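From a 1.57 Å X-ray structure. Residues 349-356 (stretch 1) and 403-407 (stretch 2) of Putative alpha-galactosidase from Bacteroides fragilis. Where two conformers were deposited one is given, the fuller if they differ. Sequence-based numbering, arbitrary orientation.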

# COMPACT_ATOMS: atom_id res chain seq x y z
N SER A 349 -0.62 -0.23 -12.35
CA SER A 349 -1.82 0.55 -12.69
C SER A 349 -3.08 -0.06 -12.10
O SER A 349 -3.93 0.65 -11.56
CB SER A 349 -1.98 0.67 -14.20
OG SER A 349 -0.84 1.30 -14.76
N LEU A 350 -3.22 -1.38 -12.21
CA LEU A 350 -4.42 -2.05 -11.74
C LEU A 350 -4.45 -2.17 -10.22
O LEU A 350 -5.51 -2.02 -9.62
CB LEU A 350 -4.58 -3.40 -12.44
CG LEU A 350 -4.93 -3.25 -13.94
CD1 LEU A 350 -4.79 -4.57 -14.68
CD2 LEU A 350 -6.33 -2.66 -14.12
N TRP A 351 -3.30 -2.40 -9.60
CA TRP A 351 -3.22 -2.33 -8.13
C TRP A 351 -3.65 -0.93 -7.66
O TRP A 351 -4.34 -0.78 -6.64
CB TRP A 351 -1.79 -2.65 -7.66
CG TRP A 351 -1.53 -4.09 -7.25
CD1 TRP A 351 -0.97 -4.50 -6.08
CD2 TRP A 351 -1.79 -5.29 -8.01
NE1 TRP A 351 -0.85 -5.87 -6.06
CE2 TRP A 351 -1.35 -6.38 -7.22
CE3 TRP A 351 -2.35 -5.55 -9.27
CZ2 TRP A 351 -1.47 -7.72 -7.64
CZ3 TRP A 351 -2.45 -6.88 -9.69
CH2 TRP A 351 -2.02 -7.94 -8.88
N CYS A 352 -3.28 0.11 -8.41
CA CYS A 352 -3.74 1.45 -8.06
C CYS A 352 -5.25 1.58 -8.19
O CYS A 352 -5.93 2.04 -7.27
CB CYS A 352 -3.02 2.52 -8.90
SG CYS A 352 -1.31 2.78 -8.39
N MSE A 353 -5.79 1.15 -9.33
CA MSE A 353 -7.24 1.20 -9.58
C MSE A 353 -8.05 0.42 -8.58
O MSE A 353 -9.15 0.82 -8.24
CB MSE A 353 -7.57 0.64 -10.97
CG MSE A 353 -7.07 1.52 -12.11
SE MSE A 353 -8.11 3.17 -12.30
CE MSE A 353 -9.79 2.37 -12.96
N MSE A 354 -7.51 -0.71 -8.12
CA MSE A 354 -8.23 -1.60 -7.18
C MSE A 354 -8.10 -1.17 -5.74
O MSE A 354 -8.55 -1.89 -4.84
CB MSE A 354 -7.72 -3.03 -7.36
CG MSE A 354 -8.09 -3.60 -8.72
SE MSE A 354 -7.58 -5.51 -8.89
CE MSE A 354 -5.70 -5.39 -8.34
N ALA A 355 -7.52 0.01 -5.49
CA ALA A 355 -7.29 0.49 -4.13
C ALA A 355 -6.57 -0.58 -3.32
O ALA A 355 -6.92 -0.86 -2.17
CB ALA A 355 -8.61 0.90 -3.47
N SER A 356 -5.54 -1.16 -3.93
CA SER A 356 -4.76 -2.22 -3.31
C SER A 356 -3.65 -1.62 -2.46
O SER A 356 -3.15 -0.54 -2.77
CB SER A 356 -4.11 -3.10 -4.38
OG SER A 356 -5.08 -3.65 -5.24
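Stretch 2 (403-407) IWVKP

Stretch 2, Ile-403 to Pro-407, is an extended β-strand packed on the C-terminal part of a helix (349–353); the axes approach to 9.8 Å and their N-to-C directions differ by 40°, so the two run in broadly the same sense. The CA atoms of Met-353 and Lys-406 lie 6.5 Å apart. Strand alternation points Trp-404 and Lys-406 toward the helix and Val-405 away. Trp-404 (chi1 m, chi2 76°) lays its indole beside the helix: Leu-350 (m, t) places CD2 over one face, 3.8 Å from the centroid of the five-membered ring of Trp-404 in a CH-pi contact. Farther along the ring, Met-354 (m, t, m) brings CG to 3.8 Å from Trp-404 CZ3, and its SE sits obliquely, 4.5 Å from the centroid of the six-membered ring. Met-353, also selenomethionine, leaves its backbone sideways, but an all-m chain curls its end to the strand, with CE 3.4 Å from Trp-404 O and 4.0 Å from both Trp-404 CB and Lys-406 CB. Lys-406 stays extended through chi3 (t, t, t), carrying CE to 3.3 Å from Met-353 O where the helix ends; chi4 then turns to m, and NZ is hydrogen-bonded elsewhere in the structure. No hydrogen bond links the stretches; packing alone covers 378 Å².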

# COMPACT_ATOMS: atom_id res chain seq x y z
N ILE A 403 -12.26 -3.24 -19.05
CA ILE A 403 -12.52 -1.85 -18.67
C ILE A 403 -12.80 -1.83 -17.18
O ILE A 403 -13.77 -2.45 -16.73
CB ILE A 403 -13.75 -1.28 -19.40
CG1 ILE A 403 -13.55 -1.31 -20.92
CG2 ILE A 403 -14.02 0.15 -18.95
CD1 ILE A 403 -12.34 -0.54 -21.39
N TRP A 404 -11.94 -1.16 -16.41
CA TRP A 404 -12.11 -1.01 -14.97
C TRP A 404 -12.51 0.43 -14.68
O TRP A 404 -12.01 1.35 -15.32
CB TRP A 404 -10.81 -1.31 -14.24
CG TRP A 404 -10.34 -2.72 -14.32
CD1 TRP A 404 -9.74 -3.33 -15.38
CD2 TRP A 404 -10.36 -3.69 -13.26
NE1 TRP A 404 -9.42 -4.63 -15.07
CE2 TRP A 404 -9.78 -4.87 -13.77
CE3 TRP A 404 -10.83 -3.68 -11.95
CZ2 TRP A 404 -9.65 -6.04 -13.00
CZ3 TRP A 404 -10.70 -4.83 -11.18
CH2 TRP A 404 -10.12 -5.99 -11.71
N VAL A 405 -13.40 0.62 -13.71
CA VAL A 405 -13.95 1.94 -13.42
C VAL A 405 -13.92 2.21 -11.92
O VAL A 405 -14.43 1.41 -11.13
CB VAL A 405 -15.40 2.05 -13.92
CG1 VAL A 405 -15.95 3.45 -13.68
CG2 VAL A 405 -15.47 1.70 -15.40
N LYS A 406 -13.34 3.34 -11.54
CA LYS A 406 -13.18 3.73 -10.14
C LYS A 406 -13.77 5.13 -9.92
O LYS A 406 -13.18 6.12 -10.36
CB LYS A 406 -11.70 3.73 -9.77
CG LYS A 406 -11.37 3.85 -8.28
CD LYS A 406 -9.89 4.17 -8.11
CE LYS A 406 -9.31 3.81 -6.75
NZ LYS A 406 -10.02 4.43 -5.60
N PRO A 407 -14.92 5.22 -9.24
CA PRO A 407 -15.42 6.54 -8.86
C PRO A 407 -14.46 7.24 -7.90
O PRO A 407 -13.85 6.58 -7.07
CB PRO A 407 -16.76 6.23 -8.16
CG PRO A 407 -17.11 4.85 -8.60
CD PRO A 407 -15.81 4.14 -8.78